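Local coordinates for protein AP endonuclease, family 2 (Brucella melitensis biovar Abortus, PDB 3NGF) that probably isomerises hydroxypyruvate, as a manganese-binding TIM-barrel protein of the hyi family, at residues Q64-M69 against L105-H111; T146-E150 against S208-I212; F12-S17 against F37-L43; L99-L103 against P142-T146; F25-F29 against V52-L57. All blocks are in the same frame, centred on the assembly; numbering follows the deposited sequence.

Interaction 1. Residues Q64-M69 against L105-H111; sequences QVLFNM and LDCRTLH
Two backbone hydrogen bonds fix the parallel pairing: His-111 N donates to Phe-67 O (3.0 Å, 167° at the hydrogen), and Met-69 N to His-111 O (2.9 Å, 163°). They bracket Asn-68 opposite His-111, whose CA atoms lie 4.5 Å apart. On the face these two side chains share, His-111 ND1 (chi1 t) gives Asn-68 OD1 (chi1 m) a weak hydrogen bond, 3.2 Å and 131°. The axes of strands 64-68 and 109-111 approach to 4.7 Å at 30°. Toward the N-terminal ends, three waters bridge the segments: Gln-64 N (2.9 Å) to Leu-105 O (2.7 Å), Gln-64 O (2.7 Å) to Arg-108 N (3.0 Å), and Val-65 O to Thr-109 OG1 (both 2.8 Å). Asp-106, with positive phi, is the C-prime residue of the Schellman motif ending helix 88-104, and its OD1 forms a salt bridge with Arg-108 NE (3.0 Å). Packing gathers round Phe-67 (chi1 p): Leu-110 CD2 makes a CH-pi contact over the ring face, 3.6 Å from the centroid, and Cys-107 SG an oblique sulfur-aromatic contact at 4.8 Å from it. Leu-105 CD1 is 4.0 Å from Phe-67 CE2. Leu-66 extends beside Thr-109, CD1 to CG2 3.9 Å, and also touches His-209 and Gln-211 across the barrel. This is the pairing of the third and fourth strands of a TIM barrel, with His-111 reaching the side chain of the manganese ligand Glu-150.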
# COMPACT_ATOMS: atom_id res chain seq x y z
N GLN A 64 9.88 -8.40 0.95
CA GLN A 64 9.12 -7.44 0.16
C GLN A 64 7.65 -7.58 0.54
O GLN A 64 7.04 -8.62 0.29
CB GLN A 64 9.29 -7.69 -1.34
CG GLN A 64 8.61 -6.60 -2.20
CD GLN A 64 9.32 -5.25 -2.12
OE1 GLN A 64 10.55 -5.21 -2.16
NE2 GLN A 64 8.56 -4.14 -2.06
N VAL A 65 7.11 -6.56 1.20
CA VAL A 65 5.76 -6.65 1.78
C VAL A 65 4.68 -6.21 0.81
O VAL A 65 3.56 -6.76 0.82
CB VAL A 65 5.71 -5.84 3.07
CG1 VAL A 65 4.31 -5.72 3.61
CG2 VAL A 65 6.71 -6.47 4.12
N LEU A 66 5.00 -5.24 -0.04
CA LEU A 66 3.99 -4.60 -0.89
C LEU A 66 4.68 -3.81 -2.00
O LEU A 66 5.75 -3.25 -1.79
CB LEU A 66 3.13 -3.63 -0.05
CG LEU A 66 2.08 -2.80 -0.85
CD1 LEU A 66 0.88 -3.64 -1.09
CD2 LEU A 66 1.72 -1.49 -0.12
N PHE A 67 4.06 -3.78 -3.18
CA PHE A 67 4.29 -2.72 -4.15
C PHE A 67 3.06 -2.58 -5.06
O PHE A 67 2.07 -3.31 -4.91
CB PHE A 67 5.60 -2.87 -4.93
CG PHE A 67 5.71 -4.15 -5.73
CD1 PHE A 67 5.28 -4.17 -7.07
CD2 PHE A 67 6.20 -5.31 -5.15
CE1 PHE A 67 5.37 -5.35 -7.84
CE2 PHE A 67 6.31 -6.47 -5.88
CZ PHE A 67 5.90 -6.50 -7.23
N ASN A 68 3.09 -1.56 -5.91
CA ASN A 68 1.93 -1.26 -6.76
C ASN A 68 2.08 -1.84 -8.14
O ASN A 68 3.19 -1.92 -8.68
CB ASN A 68 1.73 0.24 -6.91
CG ASN A 68 1.46 0.95 -5.62
OD1 ASN A 68 1.41 0.35 -4.56
ND2 ASN A 68 1.27 2.28 -5.71
N MET A 69 0.96 -2.18 -8.76
CA MET A 69 0.94 -2.48 -10.18
C MET A 69 1.26 -1.20 -11.00
O MET A 69 1.14 -0.08 -10.49
CB MET A 69 -0.43 -3.05 -10.57
CG MET A 69 -0.82 -4.29 -9.78
SD MET A 69 -2.29 -5.04 -10.46
CE MET A 69 -2.34 -6.61 -9.57
N LEU A 105 10.42 -11.20 -6.40
CA LEU A 105 10.63 -10.65 -5.07
C LEU A 105 9.93 -11.43 -3.94
O LEU A 105 9.99 -11.00 -2.78
CB LEU A 105 10.15 -9.19 -5.04
CG LEU A 105 10.67 -8.25 -6.12
CD1 LEU A 105 10.28 -6.80 -5.82
CD2 LEU A 105 12.15 -8.38 -6.33
N ASP A 106 9.31 -12.57 -4.28
CA ASP A 106 8.47 -13.35 -3.36
C ASP A 106 7.48 -12.46 -2.57
O ASP A 106 7.34 -12.58 -1.34
CB ASP A 106 9.36 -14.17 -2.43
CG ASP A 106 8.59 -15.20 -1.59
OD1 ASP A 106 7.52 -15.67 -2.00
OD2 ASP A 106 9.10 -15.54 -0.49
N CYS A 107 6.81 -11.55 -3.28
CA CYS A 107 5.88 -10.61 -2.67
C CYS A 107 4.49 -11.18 -2.84
O CYS A 107 4.11 -11.61 -3.94
CB CYS A 107 5.97 -9.25 -3.34
SG CYS A 107 4.91 -7.98 -2.59
N ARG A 108 3.74 -11.19 -1.73
CA ARG A 108 2.43 -11.81 -1.61
C ARG A 108 1.26 -10.82 -1.74
O ARG A 108 0.09 -11.23 -1.72
CB ARG A 108 2.34 -12.53 -0.25
CG ARG A 108 3.53 -13.46 0.06
CD ARG A 108 3.65 -14.54 -1.00
NE ARG A 108 4.79 -15.44 -0.80
CZ ARG A 108 4.86 -16.39 0.13
NH1 ARG A 108 3.86 -16.58 0.98
NH2 ARG A 108 5.93 -17.17 0.20
N THR A 109 1.55 -9.53 -1.87
CA THR A 109 0.52 -8.47 -1.80
C THR A 109 0.83 -7.34 -2.79
O THR A 109 1.93 -6.82 -2.79
CB THR A 109 0.39 -7.90 -0.37
OG1 THR A 109 0.36 -8.97 0.58
CG2 THR A 109 -0.86 -7.02 -0.23
N LEU A 110 -0.15 -6.99 -3.63
CA LEU A 110 0.01 -5.97 -4.66
C LEU A 110 -1.15 -5.00 -4.57
O LEU A 110 -2.30 -5.44 -4.42
CB LEU A 110 0.03 -6.58 -6.05
CG LEU A 110 1.17 -7.54 -6.34
CD1 LEU A 110 0.91 -8.28 -7.67
CD2 LEU A 110 2.46 -6.75 -6.40
N HIS A 111 -0.86 -3.71 -4.68
CA HIS A 111 -1.87 -2.67 -4.74
C HIS A 111 -2.17 -2.31 -6.21
O HIS A 111 -1.28 -1.88 -6.95
CB HIS A 111 -1.40 -1.45 -3.94
CG HIS A 111 -2.22 -0.21 -4.11
ND1 HIS A 111 -1.69 1.05 -3.90
CD2 HIS A 111 -3.51 -0.03 -4.45
CE1 HIS A 111 -2.64 1.95 -4.10
NE2 HIS A 111 -3.75 1.33 -4.43
O HOH W 1 10.31 -11.09 -0.07
O HOH W 2 5.05 -10.42 0.84
O HOH W 3 2.79 -9.19 1.88

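Interaction 2. Residues T146-E150 against S208-I212; sequences TVLVE and SHVQI. With MN (manganese (II) ion), chain C.
Ser-208, where the chain turns a corner, opens the contact: its CB lies 3.8 Å from Leu-148 CD2, and its OG 4.2 Å from Thr-146 CG2. The nearest CA pair, Leu-148 and Ser-208, is 7.7 Å apart, so the segments meet through side chains, their end-to-end directions diverging by 39°. His-209 (chi1 t) follows, placing CB 3.6 Å from Leu-148 CD1, with Leu-148 in the m,t rotamer; His-209 NE2 is hydrogen-bonded to Glu-41. Two residues on, Gln-211 (chi1 m, chi2 t) extends to bring OE1 within 2.3 Å of the manganese ion, while its NE2 bonds to Glu-41. Glu-150, extended with chi1 and chi2 both t, supplies OE2 at 2.2 Å from the metal. Waters at 2.3 and 2.5 Å, with Asp-185 and Glu-247, complete the site; the farther water donates to Glu-150 OE1 (2.5 Å). Glu-150 OE2 and Gln-211 OE1 stand 3.0 Å apart without a hydrogen bond. Shared coordination to the cation accounts for two acceptor oxygens this close; Glu-150 is separately predicted to act as a proton donor/acceptor.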
# COMPACT_ATOMS: atom_id res chain seq x y z
N THR A 146 -2.38 -11.62 -3.09
CA THR A 146 -3.59 -10.83 -2.84
C THR A 146 -3.45 -9.46 -3.54
O THR A 146 -2.37 -8.89 -3.57
CB THR A 146 -3.80 -10.63 -1.33
OG1 THR A 146 -4.11 -11.88 -0.71
CG2 THR A 146 -4.95 -9.61 -1.02
N VAL A 147 -4.54 -8.97 -4.14
CA VAL A 147 -4.59 -7.63 -4.72
C VAL A 147 -5.41 -6.72 -3.83
O VAL A 147 -6.49 -7.09 -3.37
CB VAL A 147 -5.16 -7.62 -6.17
CG1 VAL A 147 -6.53 -8.28 -6.26
CG2 VAL A 147 -5.16 -6.21 -6.77
N LEU A 148 -4.90 -5.50 -3.61
CA LEU A 148 -5.57 -4.56 -2.72
C LEU A 148 -6.05 -3.32 -3.41
O LEU A 148 -5.46 -2.84 -4.39
CB LEU A 148 -4.63 -4.12 -1.59
CG LEU A 148 -4.02 -5.21 -0.72
CD1 LEU A 148 -3.12 -4.56 0.37
CD2 LEU A 148 -5.09 -6.14 -0.14
N VAL A 149 -7.13 -2.77 -2.84
CA VAL A 149 -7.62 -1.44 -3.17
C VAL A 149 -7.29 -0.55 -1.98
O VAL A 149 -7.55 -0.93 -0.83
CB VAL A 149 -9.17 -1.44 -3.45
CG1 VAL A 149 -9.99 -2.17 -2.34
CG2 VAL A 149 -9.71 0.02 -3.67
N GLU A 150 -6.73 0.63 -2.26
CA GLU A 150 -6.35 1.59 -1.21
C GLU A 150 -7.14 2.89 -1.32
O GLU A 150 -6.87 3.70 -2.22
CB GLU A 150 -4.88 1.97 -1.28
CG GLU A 150 -4.42 2.75 -0.04
CD GLU A 150 -3.05 3.41 -0.15
OE1 GLU A 150 -2.37 3.36 -1.19
OE2 GLU A 150 -2.65 3.98 0.87
N SER A 208 -5.64 -6.28 4.49
CA SER A 208 -4.46 -7.16 4.46
C SER A 208 -3.14 -6.40 4.59
O SER A 208 -2.07 -7.00 4.64
CB SER A 208 -4.43 -7.98 3.17
OG SER A 208 -5.52 -8.87 3.12
N HIS A 209 -3.24 -5.07 4.65
CA HIS A 209 -2.07 -4.24 4.83
C HIS A 209 -2.54 -2.96 5.50
O HIS A 209 -3.69 -2.53 5.30
CB HIS A 209 -1.37 -3.95 3.51
CG HIS A 209 -0.00 -3.35 3.66
ND1 HIS A 209 1.00 -3.96 4.39
CD2 HIS A 209 0.51 -2.18 3.22
CE1 HIS A 209 2.07 -3.18 4.39
NE2 HIS A 209 1.81 -2.10 3.69
N VAL A 210 -1.65 -2.39 6.29
CA VAL A 210 -1.88 -1.16 7.02
C VAL A 210 -0.66 -0.27 6.73
O VAL A 210 0.45 -0.75 6.58
CB VAL A 210 -2.03 -1.42 8.54
CG1 VAL A 210 -2.12 -0.08 9.34
CG2 VAL A 210 -3.25 -2.31 8.82
N GLN A 211 -0.91 1.02 6.62
CA GLN A 211 0.13 2.03 6.52
C GLN A 211 -0.12 3.13 7.53
O GLN A 211 -1.27 3.34 7.96
CB GLN A 211 0.21 2.61 5.11
CG GLN A 211 0.78 1.63 4.08
CD GLN A 211 0.64 2.15 2.69
OE1 GLN A 211 -0.39 2.70 2.33
NE2 GLN A 211 1.69 2.01 1.89
N ILE A 212 0.96 3.80 7.93
CA ILE A 212 0.94 4.88 8.92
C ILE A 212 1.80 6.09 8.55
O ILE A 212 2.82 5.99 7.85
CB ILE A 212 1.35 4.38 10.34
CG1 ILE A 212 2.83 3.96 10.39
CG2 ILE A 212 0.41 3.24 10.81
CD1 ILE A 212 3.35 3.62 11.82
MN MN C . -0.70 4.76 1.35
O HOH W 4 0.02 3.68 -0.75
O HOH W 5 -0.82 6.63 0.08

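Interaction 3. Residues F12-S17 against F37-L43; sequences FAANLS and FGGVEFL
Strands 12-15 and 39-41 run parallel with a 41° divergence, their axes approaching to 4.2 Å. Ala-14 faces Val-40 (CA-CA 4.7 Å) and Asn-15 faces Glu-41 (4.8 Å). The ladder comprises Ala-14 N to Gly-39 O (3.0 Å), Glu-41 N to Ala-14 O (2.9 Å) and Leu-16 N to Glu-41 O (2.8 Å). Beyond it, Leu-43 N donates to Ser-17 OG (2.9 Å), while a water links Phe-12 O to Gly-38 N. On one face Asn-15 (chi1 t) donates from ND2 to Glu-41 OE2 at 2.9 Å, and its OD1 accepts from Ser-17 N (2.9 Å) in an Asx turn. Glu-41 (chi1 p, chi2 t) also bonds to His-209 and Gln-211. Ala-14 and Val-40 point to the opposite face, where apolar packing is extended by the loop residues Phe-37 and Leu-16: Ala-14 CB makes a CH-pi contact over the Phe-37 ring, 3.8 Å from its centroid, and Leu-16 CD2 is 3.9 Å from Val-40 CG1, next to helix 25-34. Here a beta-alpha-beta unit opens the TIM barrel, its polar face reaching the manganese ligand Gln-211.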
# COMPACT_ATOMS: atom_id res chain seq x y z
N PHE A 12 6.93 -3.81 11.27
CA PHE A 12 6.98 -2.60 10.44
C PHE A 12 7.86 -2.78 9.22
O PHE A 12 8.93 -3.41 9.26
CB PHE A 12 7.46 -1.39 11.25
CG PHE A 12 6.56 -1.03 12.36
CD1 PHE A 12 5.50 -0.16 12.15
CD2 PHE A 12 6.74 -1.60 13.62
CE1 PHE A 12 4.63 0.15 13.19
CE2 PHE A 12 5.89 -1.29 14.66
CZ PHE A 12 4.82 -0.39 14.45
N ALA A 13 7.38 -2.24 8.10
CA ALA A 13 8.10 -2.23 6.83
C ALA A 13 8.45 -0.79 6.48
O ALA A 13 7.57 0.07 6.46
CB ALA A 13 7.21 -2.80 5.74
N ALA A 14 9.73 -0.53 6.20
CA ALA A 14 10.16 0.78 5.74
C ALA A 14 9.63 1.00 4.32
O ALA A 14 9.70 0.09 3.48
CB ALA A 14 11.70 0.90 5.76
N ASN A 15 9.05 2.16 4.05
CA ASN A 15 8.71 2.53 2.67
C ASN A 15 9.91 3.23 2.00
O ASN A 15 10.27 4.36 2.34
CB ASN A 15 7.43 3.39 2.62
CG ASN A 15 6.95 3.62 1.22
OD1 ASN A 15 7.69 4.17 0.40
ND2 ASN A 15 5.72 3.19 0.90
N LEU A 16 10.53 2.55 1.03
CA LEU A 16 11.75 3.05 0.39
C LEU A 16 11.49 4.10 -0.69
O LEU A 16 12.45 4.63 -1.24
CB LEU A 16 12.57 1.88 -0.18
CG LEU A 16 12.86 0.73 0.78
CD1 LEU A 16 13.85 -0.26 0.12
CD2 LEU A 16 13.45 1.19 2.16
N SER A 17 10.23 4.40 -1.01
CA SER A 17 9.89 5.49 -1.89
C SER A 17 9.89 6.80 -1.09
O SER A 17 10.33 7.83 -1.61
CB SER A 17 8.52 5.28 -2.57
OG SER A 17 8.53 4.13 -3.44
N PHE A 37 14.80 -2.69 10.19
CA PHE A 37 13.58 -3.15 9.50
C PHE A 37 13.84 -4.54 8.91
O PHE A 37 14.90 -4.78 8.34
CB PHE A 37 13.16 -2.18 8.40
CG PHE A 37 12.63 -0.87 8.93
CD1 PHE A 37 11.28 -0.73 9.30
CD2 PHE A 37 13.47 0.20 9.08
CE1 PHE A 37 10.81 0.48 9.80
CE2 PHE A 37 13.00 1.42 9.59
CZ PHE A 37 11.67 1.55 9.95
N GLY A 38 12.86 -5.43 9.05
CA GLY A 38 12.90 -6.76 8.42
C GLY A 38 12.11 -6.81 7.13
O GLY A 38 12.21 -7.79 6.37
N GLY A 39 11.31 -5.78 6.87
CA GLY A 39 10.49 -5.70 5.67
C GLY A 39 10.55 -4.34 5.03
O GLY A 39 10.82 -3.33 5.71
N VAL A 40 10.30 -4.30 3.72
CA VAL A 40 10.23 -3.04 2.99
C VAL A 40 9.03 -3.04 2.03
O VAL A 40 8.51 -4.09 1.64
CB VAL A 40 11.51 -2.73 2.20
CG1 VAL A 40 12.71 -2.54 3.14
CG2 VAL A 40 11.81 -3.83 1.17
N GLU A 41 8.62 -1.84 1.66
CA GLU A 41 7.62 -1.61 0.61
C GLU A 41 8.10 -0.44 -0.23
O GLU A 41 8.96 0.34 0.22
CB GLU A 41 6.25 -1.32 1.21
CG GLU A 41 6.16 -0.03 2.04
CD GLU A 41 4.77 0.21 2.60
OE1 GLU A 41 4.04 -0.78 2.85
OE2 GLU A 41 4.42 1.40 2.80
N PHE A 42 7.50 -0.26 -1.40
CA PHE A 42 7.74 0.93 -2.21
C PHE A 42 6.66 0.97 -3.28
O PHE A 42 5.89 0.02 -3.38
CB PHE A 42 9.16 0.98 -2.83
CG PHE A 42 9.65 -0.33 -3.37
CD1 PHE A 42 9.11 -0.85 -4.53
CD2 PHE A 42 10.62 -1.05 -2.70
CE1 PHE A 42 9.55 -2.09 -5.04
CE2 PHE A 42 11.07 -2.27 -3.21
CZ PHE A 42 10.55 -2.79 -4.35
N LEU A 43 6.56 2.04 -4.05
CA LEU A 43 5.47 2.13 -5.03
C LEU A 43 5.76 1.29 -6.27
O LEU A 43 5.05 0.31 -6.54
CB LEU A 43 5.20 3.59 -5.39
CG LEU A 43 4.36 4.27 -4.31
CD1 LEU A 43 5.19 4.58 -3.11
CD2 LEU A 43 3.66 5.54 -4.84
O HOH W 6 10.61 -4.78 10.68

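Interaction 4. Residues L99-L103 against P142-T146; sequences LHYAL and PHGIT
Leu-103 overlaps the imidazole of His-143, with its CD1 over the ring face, 4.3 Å from the centroid and 19° off the normal, and its CD2 3.7 Å from ND1. One helical turn earlier, Leu-99 (chi1 t, chi2 p) brings CD1 to 3.7 Å from both His-143 CD2 and Ile-145 CD1. The helical spacing is set by Leu-103 N donating to Leu-99 O at 2.8 Å. Between these leucines, Ala-102 points its CB at the loop, 3.9 Å from Ile-145 CD1; Ile-145 (chi1 m, chi2 t) thus meets three helix side chains through CD1, the third being Leu-103 CD2 at 4.4 Å. The backbones stay apart, with CA atoms of Ala-102 and Ile-145 at 8.3 Å and those of Leu-103 and His-143 at 8.1 Å. Gly-144, with phi 68°, is the C-prime residue of a Schellman motif ending the preceding helix, and turns the chain toward strand 146-149. Leu-140 of that helix touches Leu-99 and Ile-145. The contact buries 203 Å² between side chains: dispersion and one CH-pi interaction join helix 88-104 to the loop before the fifth strand, without directional polar bonding.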
# COMPACT_ATOMS: atom_id res chain seq x y z
N LEU A 99 3.05 -9.29 -11.79
CA LEU A 99 3.23 -10.70 -11.39
C LEU A 99 4.68 -11.14 -11.56
O LEU A 99 5.24 -11.78 -10.66
CB LEU A 99 2.26 -11.63 -12.15
CG LEU A 99 2.27 -13.13 -11.83
CD1 LEU A 99 2.09 -13.40 -10.33
CD2 LEU A 99 1.20 -13.90 -12.66
N HIS A 100 5.29 -10.79 -12.69
CA HIS A 100 6.72 -11.07 -12.93
C HIS A 100 7.59 -10.57 -11.79
O HIS A 100 8.40 -11.32 -11.24
CB HIS A 100 7.22 -10.48 -14.26
CG HIS A 100 8.71 -10.50 -14.40
ND1 HIS A 100 9.43 -11.66 -14.61
CD2 HIS A 100 9.63 -9.50 -14.33
CE1 HIS A 100 10.72 -11.37 -14.67
NE2 HIS A 100 10.87 -10.07 -14.51
N TYR A 101 7.38 -9.31 -11.40
CA TYR A 101 8.12 -8.75 -10.27
C TYR A 101 7.73 -9.38 -8.94
O TYR A 101 8.60 -9.65 -8.10
CB TYR A 101 7.93 -7.23 -10.20
CG TYR A 101 8.80 -6.46 -11.14
CD1 TYR A 101 8.49 -6.38 -12.50
CD2 TYR A 101 9.93 -5.78 -10.69
CE1 TYR A 101 9.29 -5.67 -13.37
CE2 TYR A 101 10.72 -5.07 -11.54
CZ TYR A 101 10.41 -5.01 -12.89
OH TYR A 101 11.21 -4.30 -13.74
N ALA A 102 6.45 -9.63 -8.73
CA ALA A 102 6.00 -10.26 -7.47
C ALA A 102 6.61 -11.64 -7.27
O ALA A 102 7.04 -11.97 -6.17
CB ALA A 102 4.47 -10.35 -7.41
N LEU A 103 6.69 -12.45 -8.32
CA LEU A 103 7.33 -13.75 -8.18
C LEU A 103 8.84 -13.61 -7.92
O LEU A 103 9.38 -14.29 -7.03
CB LEU A 103 7.02 -14.62 -9.41
CG LEU A 103 5.53 -14.96 -9.59
CD1 LEU A 103 5.26 -15.68 -10.94
CD2 LEU A 103 5.03 -15.83 -8.43
N PRO A 142 -3.37 -18.38 -8.16
CA PRO A 142 -2.51 -19.56 -8.28
C PRO A 142 -1.17 -19.43 -7.56
O PRO A 142 -0.49 -20.44 -7.28
CB PRO A 142 -2.28 -19.67 -9.79
CG PRO A 142 -3.50 -19.07 -10.40
CD PRO A 142 -3.88 -17.94 -9.48
N HIS A 143 -0.78 -18.18 -7.33
CA HIS A 143 0.48 -17.83 -6.69
C HIS A 143 0.33 -17.34 -5.24
O HIS A 143 1.32 -16.92 -4.62
CB HIS A 143 1.17 -16.78 -7.56
CG HIS A 143 1.34 -17.22 -8.99
ND1 HIS A 143 2.26 -18.17 -9.35
CD2 HIS A 143 0.71 -16.84 -10.13
CE1 HIS A 143 2.20 -18.36 -10.66
NE2 HIS A 143 1.26 -17.58 -11.16
N GLY A 144 -0.90 -17.41 -4.72
CA GLY A 144 -1.17 -17.03 -3.35
C GLY A 144 -1.00 -15.53 -3.14
O GLY A 144 -0.70 -15.10 -2.02
N ILE A 145 -1.14 -14.75 -4.21
CA ILE A 145 -0.96 -13.28 -4.14
C ILE A 145 -2.32 -12.60 -3.99
O ILE A 145 -3.29 -12.95 -4.67
CB ILE A 145 -0.17 -12.74 -5.36
CG1 ILE A 145 1.24 -13.33 -5.34
CG2 ILE A 145 -0.13 -11.19 -5.34
CD1 ILE A 145 1.97 -13.28 -6.67
N THR A 146 -2.38 -11.62 -3.09
CA THR A 146 -3.59 -10.83 -2.84
C THR A 146 -3.45 -9.46 -3.54
O THR A 146 -2.37 -8.89 -3.57
CB THR A 146 -3.80 -10.63 -1.33
OG1 THR A 146 -4.11 -11.88 -0.71
CG2 THR A 146 -4.95 -9.61 -1.02

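Interaction 5. Residues F25-F29 against V52-L57; sequences FLERF and VIAREL
Phe-29 and Glu-56 bury most surface here, 84 and 77 Å², and they meet directly. Glu-56 CB lies over the Phe-29 ring (chi1 m), 3.8 Å from its centroid and 16° off the normal, in a CH-pi contact. Their CA atoms, 6.4 Å apart, are the nearest pair between helices whose axes, in these segments, approach to 10.0 Å with N-to-C directions 26° apart. The same ring contacts Ile-53 and Leu-57 obliquely, with CZ 4.2 Å from Ile-53 CG2 and CE1 4.0 Å from Leu-57 CD2. Leu-26 ranks third at 58 Å². Its CD1 reaches Val-52 CG1 at 4.1 Å, and its CB lies 3.6 Å from Glu-56 OE2. The Glu-56 side chain is compact (chi1 and chi2 both m), leaving OE2 3.3 Å from Leu-26 O, a close approach of two acceptors with no bond between them. Toward the barrel wall, Phe-25 CE2 lies 4.4 Å from Ile-53 CD1, and Phe-25 packs edge-to-face on Phe-42. Roughly parallel neighbouring helices joined through aromatic and aliphatic side chains are characteristic of the outer layer of a TIM barrel.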
# COMPACT_ATOMS: atom_id res chain seq x y z
N PHE A 25 17.81 4.99 -4.64
CA PHE A 25 16.91 3.89 -4.33
C PHE A 25 17.61 2.58 -3.96
O PHE A 25 17.31 1.98 -2.92
CB PHE A 25 15.99 3.66 -5.53
CG PHE A 25 15.01 2.51 -5.35
CD1 PHE A 25 13.96 2.59 -4.45
CD2 PHE A 25 15.13 1.37 -6.13
CE1 PHE A 25 13.06 1.54 -4.31
CE2 PHE A 25 14.24 0.32 -5.99
CZ PHE A 25 13.20 0.42 -5.06
N LEU A 26 18.57 2.15 -4.76
CA LEU A 26 19.20 0.85 -4.50
C LEU A 26 19.95 0.80 -3.15
O LEU A 26 20.04 -0.27 -2.54
CB LEU A 26 20.09 0.42 -5.64
CG LEU A 26 19.36 0.09 -6.96
CD1 LEU A 26 20.33 -0.39 -8.02
CD2 LEU A 26 18.27 -0.99 -6.76
N GLU A 27 20.45 1.95 -2.71
CA GLU A 27 21.18 2.05 -1.45
C GLU A 27 20.24 2.02 -0.22
O GLU A 27 20.70 1.82 0.92
CB GLU A 27 22.03 3.34 -1.45
CG GLU A 27 23.31 3.24 -2.32
CD GLU A 27 24.05 4.55 -2.54
OE1 GLU A 27 24.57 4.76 -3.67
OE2 GLU A 27 24.11 5.37 -1.58
N ARG A 28 18.93 2.19 -0.44
CA ARG A 28 17.95 2.29 0.66
C ARG A 28 17.70 0.96 1.36
O ARG A 28 17.34 0.93 2.53
CB ARG A 28 16.62 2.90 0.16
CG ARG A 28 16.87 4.30 -0.44
CD ARG A 28 15.60 5.02 -0.91
NE ARG A 28 15.98 6.18 -1.69
CZ ARG A 28 15.26 6.74 -2.64
NH1 ARG A 28 14.02 6.30 -2.90
NH2 ARG A 28 15.75 7.79 -3.28
N PHE A 29 17.89 -0.15 0.63
CA PHE A 29 17.68 -1.48 1.19
C PHE A 29 18.62 -1.75 2.37
O PHE A 29 18.17 -2.12 3.47
CB PHE A 29 17.83 -2.56 0.12
CG PHE A 29 16.77 -2.50 -0.97
CD1 PHE A 29 15.63 -3.28 -0.88
CD2 PHE A 29 16.92 -1.66 -2.06
CE1 PHE A 29 14.66 -3.23 -1.87
CE2 PHE A 29 15.96 -1.59 -3.05
CZ PHE A 29 14.81 -2.37 -2.94
N VAL A 52 17.84 -7.60 -9.76
CA VAL A 52 18.65 -6.72 -8.93
C VAL A 52 17.91 -6.46 -7.61
O VAL A 52 18.50 -6.59 -6.55
CB VAL A 52 18.99 -5.38 -9.67
CG1 VAL A 52 19.65 -4.36 -8.72
CG2 VAL A 52 19.86 -5.67 -10.90
N ILE A 53 16.62 -6.11 -7.68
CA ILE A 53 15.82 -5.93 -6.47
C ILE A 53 15.75 -7.22 -5.64
O ILE A 53 15.91 -7.18 -4.42
CB ILE A 53 14.38 -5.43 -6.76
CG1 ILE A 53 14.40 -4.02 -7.35
CG2 ILE A 53 13.54 -5.43 -5.48
CD1 ILE A 53 12.99 -3.53 -7.83
N ALA A 54 15.60 -8.37 -6.31
CA ALA A 54 15.61 -9.69 -5.59
C ALA A 54 16.92 -9.86 -4.78
O ALA A 54 16.90 -10.32 -3.62
CB ALA A 54 15.45 -10.88 -6.60
N ARG A 55 18.03 -9.49 -5.40
CA ARG A 55 19.35 -9.60 -4.74
C ARG A 55 19.50 -8.59 -3.61
O ARG A 55 20.07 -8.89 -2.57
CB ARG A 55 20.49 -9.49 -5.76
CG ARG A 55 20.74 -10.80 -6.54
CD ARG A 55 22.01 -10.71 -7.37
NE ARG A 55 21.86 -9.78 -8.52
CZ ARG A 55 21.38 -10.11 -9.71
NH1 ARG A 55 21.28 -9.18 -10.66
NH2 ARG A 55 20.98 -11.34 -9.96
N GLU A 56 18.94 -7.40 -3.78
CA GLU A 56 18.89 -6.44 -2.66
C GLU A 56 18.19 -7.03 -1.43
O GLU A 56 18.68 -6.91 -0.30
CB GLU A 56 18.15 -5.16 -3.05
CG GLU A 56 18.79 -4.23 -4.04
CD GLU A 56 20.06 -3.56 -3.55
OE1 GLU A 56 20.41 -3.63 -2.33
OE2 GLU A 56 20.71 -2.92 -4.42
N LEU A 57 17.04 -7.64 -1.65
CA LEU A 57 16.27 -8.28 -0.58
C LEU A 57 17.03 -9.42 0.09
O LEU A 57 17.08 -9.51 1.32
CB LEU A 57 14.94 -8.81 -1.12
CG LEU A 57 13.97 -7.76 -1.64
CD1 LEU A 57 12.80 -8.46 -2.39
CD2 LEU A 57 13.45 -6.83 -0.53

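Interactions 1 and 3 are buried strand pairings in the barrel wall, joined by Val-65 N to Val-40 O (2.9 Å) and Asn-68 N to Leu-43 O (2.8 Å). Interaction 2 crosses the interior instead, pairing no backbones but sharing a metal; His-209 NE2 to Glu-41 OE1 (2.7 Å) ties it to interaction 3, and Leu-148 N to Leu-110 O (2.7 Å) to interaction 1. In the outer layer, apolar side chains replace directional bonds: interaction 4, helix against loop, is largely buried despite exposed His-143 and Leu-103, whereas interaction 5, helix against helix, is partly buried. Interaction 4 shares Thr-146 with interaction 2, while Leu-105 packs interaction 1 against Ile-53 of interaction 5. Cross-segment hydrogen bonds and metal coordination thus belong to the barrel wall and interior.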